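Local coordinates for genome packaging NTPase B204 (Sulfolobus turreted icosahedral virus 2, PDB 4KFU), which probably hydrolyses ATP to power packaging of viral DNA into the capsid, as a P-loop ATPase of the FtsK-HerA superfamily, at residues 39-44 with 105-110; 71-74 with 79-82; 16-21 with 48-53. One frame throughout, in Å; residues are numbered along the deposited sequence.

Overall arrangement
From the N terminus, residues 16-21 carry the end of the phosphate-binding loop into helix 17-31. They meet 48-53 in interaction 3, closing a loop that takes in strand 35-40. That strand ends in 39-44, which pairs with 105-110 in interaction 1, so interactions 1 and 3 cross along the chain. Interaction 2, 71-74 with 79-82, is nested inside the loop of interaction 1 and follows interaction 3 in series. Strands 35-40 and 68-72 are neighbours in the sheet; interactions 1 and 2 share the zinc ion at the C-terminal ends of these strands. Asp40 OD2 accepts from Tyr50 N, tying interaction 1 to the nucleotide side of the fold.

Interaction 1 of 3, residues 39-44 with 105-110; sequences DDHNLL and AYYHFK. With ZN (zinc ion), chain L.
A zinc site at the C-terminal end of strand 35-40 joins Asp39 and His41 to His108, which comes from the loop that follows strand 98-102. The metal is the centre of this contact. Asp39 grips it with both carboxylate oxygens, OD1 at 2.4 Å and OD2 at 2.3 Å from the zinc. Each histidine uses its NE2, with His41 NE2 2.1 Å and His108 NE2 2.0 Å from the ion, and Asp73 adds a fifth donor atom from just past the end of the neighbouring strand 68-72.

Asp39 and His108 approach from opposite directions, and carboxylate and imidazole lie nearly in one plane, 21° apart. OD2 of Asp39 sits at the edge of the His108 ring, 3.0 Å from its NE2, a closeness that comes from sharing the metal and not from a hydrogen bond. With CG of His41 beside its own backbone N (chi1 -54°), the imidazole is directed at the zinc. The other ring nitrogen, ND1, is hydrogen-bonded to Glu104 OE1. That second-shell bond and the metal bond hold the two ring nitrogens and should fix the ring's rotation; the Glu104 carboxylate would also tend to make the imidazole a stronger donor to zinc.

Tyr107 packs over one face of His41. The rings are oblique, planes 43° apart, and only the CD2-CE2 side of the tyrosine bears on the histidine. On the strand side, Asp40 folds back in an Asx turn, its OD1 accepting from Asn42 N at 3.0 Å, while its OD2 accepts from Tyr50 N. Against the His41 ring, the nearest atom is Tyr107 CD2, 3.6 Å from His41 CG and offset toward the imidazole rim.

Interaction 2 of 3, residues 71-74 with 79-82; sequences VYDR and DFFE. With ZN (zinc ion), chain L.
Asp73 and Phe80 both swing their side chains anti to the backbone N (chi1 176° and -176°), which sends the carboxylate and the phenyl ring past each other in opposite directions until they lie face to face. The two planes are only 10° apart, so the carboxylate is stacked on the ring. OD1 rides over the face toward the rim, 3.3 Å from Phe80 CD2, and CG of Asp73 follows at 3.4 Å from the same carbon. Its other oxygen, OD2, binds the zinc ion at 2.0 Å. Charge drawn toward the metal would probably make this carboxylate a more tolerable neighbour for an aromatic face. Val71, on the strand two residues before Asp73, meets the ring differently: its CG1 lies in the ring plane at the edge, 3.6 Å from Phe80 CZ.

Phe80 also touches Asp39, another zinc ligand, so one ring packs against two of the metal's carboxylates. At the helix start, Phe80 N is hydrogen-bonded to Asn77 OD1. The arrangement is a tight strand-loop-helix connection, the first half of a beta-alpha-beta crossover from strand 68-72 through helix 78-95 to strand 98-102, with the metal ligand just past the strand's C-terminal end.

Interaction 3 of 3, residues 16-21 with 48-53; sequences GKSYLI and SEYSKF. With MG (magnesium ion), chain K; ACP (phosphomethylphosphonic acid adenylate ester), chain E.
Tyr50 lays the hydroxyl end of its ring against Ile21, the two side chains crossing at about a right angle with Tyr50 CE1 3.8 Å from Ile21 CG2. Ile21 lies one turn into the helix that follows the P-loop (Walker A motif), and Gly16, Lys17 and Ser18 of that motif hold the ATP analogue AMPPCP (ACP). Tyr50 OH reaches close to Ser18 OG, and both hydroxyls are hydrogen-bonded to Asp103 OD2, an aspartate placed as in a Walker B motif. This carboxylate thus positions the serine, whose OG binds the magnesium ion at 2.2 Å.

Magnesium has six ligands: Ser18 OG, one oxygen each from the beta and gamma phosphates, and three waters. Glu49, from the type I turn Ser48-Ser51, works in the second shell: with CG anti to the backbone N (chi1 171°) and the chain straight beyond, its carboxylate reaches the metal's waters. OE2 accepts from one, which also donates to ACP O1A at 2.8 Å; a second lies at OE1 but has competing acceptors. A salt bridge joins OE2 to Lys22.

On the phosphate side, Lys17 NZ donates to ACP O2B at 2.6 Å and is also hydrogen-bonded to Gly11 O and Gln138 OE1. Gly16 N and Ser18 N give longer bonds to O3A and O1B, while Tyr19 N serves the alpha phosphate. The helix start thus points its amides at the phosphate chain, which should help balance the negative charge. At the base end, one face of the Tyr19 ring receives the adenine, with Tyr19 CD2 3.4 Å from ACP C5.

Interaction 1 of 3, residues 39-44 with 105-110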
loop_
_atom_site.group_PDB
_atom_site.type_symbol
_atom_site.label_atom_id
_atom_site.label_comp_id
_atom_site.label_asym_id
_atom_site.label_seq_id
_atom_site.Cartn_x
_atom_site.Cartn_y
_atom_site.Cartn_z
ATOM N N ASP A 39 2.240 1.802 -8.551
ATOM C CA ASP A 39 1.895 3.204 -8.792
ATOM C C ASP A 39 2.922 4.053 -8.047
ATOM O O ASP A 39 2.856 4.194 -6.819
ATOM C CB ASP A 39 0.462 3.464 -8.297
ATOM C CG ASP A 39 0.031 4.928 -8.400
ATOM O OD1 ASP A 39 0.635 5.710 -9.156
ATOM O OD2 ASP A 39 -0.940 5.317 -7.705
ATOM N N ASP A 40 3.877 4.602 -8.800
ATOM C CA ASP A 40 5.078 5.267 -8.254
ATOM C C ASP A 40 4.990 6.789 -8.431
ATOM O O ASP A 40 4.757 7.284 -9.542
ATOM C CB ASP A 40 6.311 4.725 -8.996
ATOM C CG ASP A 40 7.644 5.066 -8.312
ATOM O OD1 ASP A 40 7.713 6.003 -7.484
ATOM O OD2 ASP A 40 8.645 4.392 -8.632
ATOM N N HIS A 41 5.186 7.537 -7.350
ATOM C CA HIS A 41 5.055 8.991 -7.413
ATOM C C HIS A 41 6.377 9.737 -7.244
ATOM O O HIS A 41 6.422 10.966 -7.355
ATOM C CB HIS A 41 4.039 9.465 -6.367
ATOM C CG HIS A 41 2.716 8.766 -6.472
ATOM N ND1 HIS A 41 2.391 7.671 -5.698
ATOM C CD2 HIS A 41 1.664 8.977 -7.293
ATOM C CE1 HIS A 41 1.175 7.257 -6.020
ATOM N NE2 HIS A 41 0.715 8.028 -6.993
ATOM N N ASN A 42 7.447 8.990 -6.996
ATOM C CA ASN A 42 8.740 9.582 -6.650
ATOM C C ASN A 42 9.784 9.482 -7.755
ATOM O O ASN A 42 10.289 8.388 -8.042
ATOM C CB ASN A 42 9.302 8.921 -5.392
ATOM C CG ASN A 42 8.647 9.418 -4.129
ATOM O OD1 ASN A 42 7.709 10.217 -4.173
ATOM N ND2 ASN A 42 9.134 8.941 -2.983
ATOM N N LEU A 43 10.119 10.624 -8.351
ATOM C CA LEU A 43 11.178 10.684 -9.360
ATOM C C LEU A 43 12.569 10.652 -8.734
ATOM O O LEU A 43 12.797 11.209 -7.658
ATOM C CB LEU A 43 11.042 11.938 -10.223
ATOM C CG LEU A 43 10.055 11.864 -11.383
ATOM C CD1 LEU A 43 10.135 13.130 -12.243
ATOM C CD2 LEU A 43 10.311 10.609 -12.215
ATOM N N LEU A 44 13.500 9.989 -9.414
ATOM C CA LEU A 44 14.896 9.957 -8.983
ATOM C C LEU A 44 15.773 10.723 -9.973
ATOM O O LEU A 44 15.254 11.399 -10.865
ATOM C CB LEU A 44 15.384 8.517 -8.852
ATOM C CG LEU A 44 14.794 7.724 -7.690
ATOM C CD1 LEU A 44 15.547 6.410 -7.521
ATOM C CD2 LEU A 44 14.834 8.553 -6.413
ATOM N N ALA A 105 0.446 6.791 -0.893
ATOM C CA ALA A 105 -0.968 6.595 -1.209
ATOM C C ALA A 105 -1.882 7.771 -0.878
ATOM O O ALA A 105 -3.055 7.742 -1.234
ATOM C CB ALA A 105 -1.505 5.307 -0.576
ATOM N N TYR A 106 -1.371 8.798 -0.199
ATOM C CA TYR A 106 -2.205 9.965 0.111
ATOM C C TYR A 106 -2.618 10.736 -1.142
ATOM O O TYR A 106 -3.507 11.584 -1.088
ATOM C CB TYR A 106 -1.516 10.904 1.103
ATOM C CG TYR A 106 -0.153 11.364 0.660
ATOM C CD1 TYR A 106 -0.006 12.440 -0.212
ATOM C CD2 TYR A 106 0.993 10.722 1.116
ATOM C CE1 TYR A 106 1.257 12.860 -0.623
ATOM C CE2 TYR A 106 2.254 11.130 0.716
ATOM C CZ TYR A 106 2.382 12.197 -0.151
ATOM O OH TYR A 106 3.647 12.589 -0.536
ATOM N N TYR A 107 -1.968 10.475 -2.268
ATOM C CA TYR A 107 -2.391 11.143 -3.495
ATOM C C TYR A 107 -3.780 10.720 -3.931
ATOM O O TYR A 107 -4.517 11.521 -4.497
ATOM C CB TYR A 107 -1.399 10.891 -4.624
ATOM C CG TYR A 107 -0.121 11.643 -4.417
ATOM C CD1 TYR A 107 -0.111 13.037 -4.396
ATOM C CD2 TYR A 107 1.069 10.970 -4.216
ATOM C CE1 TYR A 107 1.071 13.739 -4.188
ATOM C CE2 TYR A 107 2.250 11.658 -4.010
ATOM C CZ TYR A 107 2.249 13.041 -3.996
ATOM O OH TYR A 107 3.434 13.721 -3.783
ATOM N N HIS A 108 -4.139 9.466 -3.658
ATOM C CA HIS A 108 -5.401 8.907 -4.170
ATOM C C HIS A 108 -6.410 8.580 -3.077
ATOM O O HIS A 108 -7.600 8.400 -3.354
ATOM C CB HIS A 108 -5.106 7.642 -4.981
ATOM C CG HIS A 108 -4.162 7.869 -6.122
ATOM N ND1 HIS A 108 -4.318 8.919 -7.003
ATOM C CD2 HIS A 108 -3.077 7.181 -6.532
ATOM C CE1 HIS A 108 -3.345 8.876 -7.902
ATOM N NE2 HIS A 108 -2.587 7.831 -7.643
ATOM N N PHE A 109 -5.926 8.475 -1.843
ATOM C CA PHE A 109 -6.775 8.066 -0.719
ATOM C C PHE A 109 -6.723 9.083 0.426
ATOM O O PHE A 109 -6.805 8.724 1.608
ATOM C CB PHE A 109 -6.325 6.702 -0.197
ATOM C CG PHE A 109 -6.509 5.567 -1.177
ATOM C CD1 PHE A 109 -5.579 5.339 -2.188
ATOM C CD2 PHE A 109 -7.580 4.689 -1.048
ATOM C CE1 PHE A 109 -5.727 4.282 -3.065
ATOM C CE2 PHE A 109 -7.738 3.628 -1.929
ATOM C CZ PHE A 109 -6.812 3.424 -2.940
ATOM N N LYS A 110 -6.579 10.354 0.073
ATOM C CA LYS A 110 -6.347 11.394 1.066
ATOM C C LYS A 110 -7.527 11.559 2.030
ATOM O O LYS A 110 -8.682 11.442 1.635
ATOM C CB LYS A 110 -6.059 12.726 0.354
ATOM C CG LYS A 110 -5.222 13.675 1.175
ATOM C CD LYS A 110 -5.279 15.105 0.644
ATOM C CE LYS A 110 -4.638 16.063 1.655
ATOM N NZ LYS A 110 -4.636 17.491 1.209
HETATM ZN ZN ZN L . -0.735 7.471 -8.365
#

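Interaction 2 of 3, residues 71-74 with 79-82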
loop_
_atom_site.group_PDB
_atom_site.type_symbol
_atom_site.label_atom_id
_atom_site.label_comp_id
_atom_site.label_asym_id
_atom_site.label_seq_id
_atom_site.Cartn_x
_atom_site.Cartn_y
_atom_site.Cartn_z
ATOM N N VAL A 71 4.504 2.033 -12.916
ATOM C CA VAL A 71 3.863 3.165 -13.552
ATOM C C VAL A 71 4.254 4.435 -12.807
ATOM O O VAL A 71 3.866 4.617 -11.652
ATOM C CB VAL A 71 2.323 3.043 -13.456
ATOM C CG1 VAL A 71 1.651 4.030 -14.401
ATOM C CG2 VAL A 71 1.872 1.613 -13.735
ATOM N N TYR A 72 5.006 5.325 -13.446
ATOM C CA TYR A 72 5.241 6.622 -12.822
ATOM C C TYR A 72 4.007 7.507 -12.985
ATOM O O TYR A 72 3.556 7.751 -14.106
ATOM C CB TYR A 72 6.464 7.336 -13.395
ATOM C CG TYR A 72 6.551 8.749 -12.872
ATOM C CD1 TYR A 72 6.888 8.991 -11.550
ATOM C CD2 TYR A 72 6.255 9.839 -13.688
ATOM C CE1 TYR A 72 6.947 10.280 -11.046
ATOM C CE2 TYR A 72 6.314 11.140 -13.196
ATOM C CZ TYR A 72 6.661 11.352 -11.872
ATOM O OH TYR A 72 6.724 12.633 -11.366
ATOM N N ASP A 73 3.471 7.991 -11.868
ATOM C CA ASP A 73 2.244 8.798 -11.874
ATOM C C ASP A 73 2.546 10.288 -11.725
ATOM O O ASP A 73 2.819 10.774 -10.624
ATOM C CB ASP A 73 1.297 8.332 -10.763
ATOM C CG ASP A 73 0.043 9.184 -10.651
ATOM O OD1 ASP A 73 -0.285 9.949 -11.587
ATOM O OD2 ASP A 73 -0.636 9.083 -9.613
ATOM N N ARG A 74 2.467 11.003 -12.844
ATOM C CA ARG A 74 2.817 12.411 -12.908
ATOM C C ARG A 74 1.678 13.307 -12.428
ATOM O O ARG A 74 1.901 14.236 -11.652
ATOM C CB ARG A 74 3.208 12.780 -14.350
ATOM C CG ARG A 74 3.368 14.272 -14.605
ATOM N N ASP A 79 -8.459 11.179 -11.700
ATOM C CA ASP A 79 -8.647 10.648 -13.050
ATOM C C ASP A 79 -7.638 9.556 -13.347
ATOM O O ASP A 79 -7.964 8.544 -13.981
ATOM C CB ASP A 79 -8.541 11.755 -14.088
ATOM N N PHE A 80 -6.407 9.761 -12.885
ATOM C CA PHE A 80 -5.354 8.794 -13.134
ATOM C C PHE A 80 -5.633 7.497 -12.395
ATOM O O PHE A 80 -5.516 6.428 -12.983
ATOM C CB PHE A 80 -3.977 9.324 -12.737
ATOM C CG PHE A 80 -2.856 8.374 -13.066
ATOM C CD1 PHE A 80 -2.258 8.403 -14.319
ATOM C CD2 PHE A 80 -2.421 7.431 -12.138
ATOM C CE1 PHE A 80 -1.236 7.525 -14.639
ATOM C CE2 PHE A 80 -1.401 6.547 -12.453
ATOM C CZ PHE A 80 -0.807 6.596 -13.703
ATOM N N PHE A 81 -5.979 7.580 -11.108
ATOM C CA PHE A 81 -6.231 6.345 -10.360
ATOM C C PHE A 81 -7.372 5.544 -10.997
ATOM O O PHE A 81 -7.316 4.311 -11.073
ATOM C CB PHE A 81 -6.513 6.573 -8.871
ATOM C CG PHE A 81 -6.760 5.291 -8.134
ATOM C CD1 PHE A 81 -5.699 4.454 -7.805
ATOM C CD2 PHE A 81 -8.048 4.875 -7.843
ATOM C CE1 PHE A 81 -5.923 3.234 -7.161
ATOM C CE2 PHE A 81 -8.275 3.662 -7.211
ATOM C CZ PHE A 81 -7.217 2.845 -6.867
ATOM N N GLU A 82 -8.401 6.244 -11.470
ATOM C CA GLU A 82 -9.533 5.545 -12.070
ATOM C C GLU A 82 -9.081 4.745 -13.294
ATOM O O GLU A 82 -9.450 3.575 -13.451
ATOM C CB GLU A 82 -10.677 6.510 -12.398
ATOM C CG GLU A 82 -11.375 7.041 -11.150
ATOM C CD GLU A 82 -12.892 7.037 -11.273
ATOM O OE1 GLU A 82 -13.457 8.103 -11.610
ATOM O OE2 GLU A 82 -13.521 5.975 -11.024
HETATM ZN ZN ZN L . -0.735 7.471 -8.365
#

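Interaction 3 of 3, residues 16-21 with 48-53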
loop_
_atom_site.group_PDB
_atom_site.type_symbol
_atom_site.label_atom_id
_atom_site.label_comp_id
_atom_site.label_asym_id
_atom_site.label_seq_id
_atom_site.Cartn_x
_atom_site.Cartn_y
_atom_site.Cartn_z
ATOM N N GLY A 16 11.418 3.005 7.159
ATOM C CA GLY A 16 11.704 1.693 6.613
ATOM C C GLY A 16 10.521 1.047 5.917
ATOM O O GLY A 16 10.581 -0.129 5.563
ATOM N N LYS A 17 9.446 1.802 5.695
ATOM C CA LYS A 17 8.249 1.224 5.066
ATOM C C LYS A 17 8.454 0.815 3.594
ATOM O O LYS A 17 7.977 -0.236 3.173
ATOM C CB LYS A 17 7.033 2.154 5.208
ATOM C CG LYS A 17 7.119 3.450 4.413
ATOM C CD LYS A 17 5.989 4.396 4.785
ATOM C CE LYS A 17 6.167 5.775 4.147
ATOM N NZ LYS A 17 7.289 6.533 4.804
ATOM N N SER A 18 9.155 1.640 2.816
ATOM C CA SER A 18 9.430 1.289 1.419
ATOM C C SER A 18 10.434 0.152 1.356
ATOM O O SER A 18 10.391 -0.673 0.446
ATOM C CB SER A 18 9.956 2.488 0.638
ATOM O OG SER A 18 8.908 3.371 0.322
ATOM N N TYR A 19 11.335 0.120 2.331
ATOM C CA TYR A 19 12.315 -0.960 2.442
ATOM C C TYR A 19 11.583 -2.279 2.643
ATOM O O TYR A 19 11.944 -3.300 2.062
ATOM C CB TYR A 19 13.248 -0.687 3.617
ATOM C CG TYR A 19 14.513 -1.525 3.647
ATOM C CD1 TYR A 19 15.664 -1.106 2.981
ATOM C CD2 TYR A 19 14.562 -2.721 4.355
ATOM C CE1 TYR A 19 16.832 -1.864 3.012
ATOM C CE2 TYR A 19 15.718 -3.485 4.390
ATOM C CZ TYR A 19 16.849 -3.050 3.717
ATOM O OH TYR A 19 17.992 -3.805 3.755
ATOM N N LEU A 20 10.554 -2.249 3.484
ATOM C CA LEU A 20 9.663 -3.390 3.677
ATOM C C LEU A 20 9.024 -3.852 2.355
ATOM O O LEU A 20 8.940 -5.050 2.066
ATOM C CB LEU A 20 8.567 -3.012 4.683
ATOM C CG LEU A 20 7.928 -4.129 5.503
ATOM C CD1 LEU A 20 8.991 -4.946 6.209
ATOM C CD2 LEU A 20 6.946 -3.534 6.520
ATOM N N ILE A 21 8.544 -2.897 1.568
ATOM C CA ILE A 21 7.949 -3.219 0.275
ATOM C C ILE A 21 8.991 -3.860 -0.641
ATOM O O ILE A 21 8.728 -4.907 -1.253
ATOM C CB ILE A 21 7.343 -1.969 -0.393
ATOM C CG1 ILE A 21 6.097 -1.520 0.379
ATOM C CG2 ILE A 21 6.976 -2.251 -1.841
ATOM C CD1 ILE A 21 5.487 -0.218 -0.112
ATOM N N SER A 48 12.340 6.459 -11.725
ATOM C CA SER A 48 11.593 6.653 -10.489
ATOM C C SER A 48 12.031 5.640 -9.439
ATOM O O SER A 48 12.779 4.704 -9.742
ATOM C CB SER A 48 10.089 6.555 -10.747
ATOM O OG SER A 48 9.738 5.263 -11.204
ATOM N N GLU A 49 11.558 5.823 -8.209
ATOM C CA GLU A 49 12.064 5.036 -7.084
ATOM C C GLU A 49 12.028 3.533 -7.342
ATOM O O GLU A 49 12.971 2.809 -7.011
ATOM C CB GLU A 49 11.302 5.359 -5.797
ATOM C CG GLU A 49 11.648 4.394 -4.660
ATOM C CD GLU A 49 11.142 4.857 -3.306
ATOM O OE1 GLU A 49 10.208 5.698 -3.263
ATOM O OE2 GLU A 49 11.680 4.371 -2.283
ATOM N N TYR A 50 10.960 3.063 -7.974
ATOM C CA TYR A 50 10.801 1.621 -8.168
ATOM C C TYR A 50 11.167 1.124 -9.578
ATOM O O TYR A 50 10.849 -0.017 -9.925
ATOM C CB TYR A 50 9.362 1.209 -7.830
ATOM C CG TYR A 50 9.053 1.221 -6.342
ATOM C CD1 TYR A 50 9.224 0.077 -5.563
ATOM C CD2 TYR A 50 8.583 2.370 -5.722
ATOM C CE1 TYR A 50 8.931 0.081 -4.184
ATOM C CE2 TYR A 50 8.290 2.385 -4.349
ATOM C CZ TYR A 50 8.464 1.237 -3.594
ATOM O OH TYR A 50 8.177 1.261 -2.236
ATOM N N SER A 51 11.846 1.959 -10.370
ATOM C CA SER A 51 12.212 1.600 -11.754
ATOM C C SER A 51 12.861 0.224 -11.911
ATOM O O SER A 51 12.622 -0.476 -12.887
ATOM C CB SER A 51 13.120 2.670 -12.378
ATOM O OG SER A 51 12.370 3.807 -12.754
ATOM N N LYS A 52 13.666 -0.180 -10.940
ATOM C CA LYS A 52 14.349 -1.460 -11.032
ATOM C C LYS A 52 13.437 -2.673 -10.814
ATOM O O LYS A 52 13.836 -3.813 -11.076
ATOM C CB LYS A 52 15.515 -1.500 -10.030
ATOM N N PHE A 53 12.216 -2.436 -10.343
ATOM C CA PHE A 53 11.354 -3.535 -9.901
ATOM C C PHE A 53 10.340 -4.064 -10.918
ATOM O O PHE A 53 9.543 -4.950 -10.593
ATOM C CB PHE A 53 10.644 -3.153 -8.599
ATOM C CG PHE A 53 11.578 -3.026 -7.439
ATOM C CD1 PHE A 53 11.894 -4.130 -6.670
ATOM C CD2 PHE A 53 12.173 -1.810 -7.143
ATOM C CE1 PHE A 53 12.771 -4.024 -5.598
ATOM C CE2 PHE A 53 13.064 -1.689 -6.076
ATOM C CZ PHE A 53 13.361 -2.800 -5.303
HETATM MG MG MG K . 9.387 5.425 0.794
HETATM P PG ACP E . 10.779 8.010 1.849
HETATM O O1G ACP E . 9.839 9.039 2.642
HETATM O O2G ACP E . 9.839 7.087 0.933
HETATM O O3G ACP E . 11.756 8.758 1.016
HETATM P PB ACP E . 10.749 5.586 3.653
HETATM O O1B ACP E . 9.985 4.792 2.483
HETATM O O2B ACP E . 9.823 6.041 4.705
HETATM C C3B ACP E . 11.704 6.998 3.034
HETATM P PA ACP E . 12.731 3.568 3.442
HETATM O O1A ACP E . 13.021 4.220 2.111
HETATM O O2A ACP E . 12.057 2.214 3.513
HETATM O O3A ACP E . 11.816 4.567 4.327
HETATM O "O5'" ACP E . 14.109 3.407 4.257
HETATM C "C5'" ACP E . 15.026 4.472 4.496
HETATM C "C4'" ACP E . 16.394 3.856 4.816
HETATM O "O4'" ACP E . 16.411 3.104 6.037
HETATM C "C3'" ACP E . 16.836 2.896 3.722
HETATM O "O3'" ACP E . 17.823 3.526 2.894
HETATM C "C2'" ACP E . 17.475 1.726 4.430
HETATM O "O2'" ACP E . 18.872 1.818 4.176
HETATM C "C1'" ACP E . 17.209 1.918 5.917
HETATM N N9 ACP E . 16.441 0.731 6.377
HETATM C C8 ACP E . 15.102 0.594 6.322
HETATM N N7 ACP E . 14.710 -0.611 6.819
HETATM C C5 ACP E . 15.818 -1.274 7.191
HETATM C C6 ACP E . 16.121 -2.593 7.793
HETATM N N6 ACP E . 15.153 -3.486 8.096
HETATM N N1 ACP E . 17.421 -2.890 8.020
HETATM C C2 ACP E . 18.410 -2.023 7.723
HETATM N N3 ACP E . 18.207 -0.809 7.180
HETATM C C4 ACP E . 16.953 -0.383 6.896
HETATM O O HOH W 1 8.825 5.966 -1.152
HETATM O O HOH W 2 11.324 5.174 0.079
HETATM O O HOH W 3 7.314 5.609 0.959
#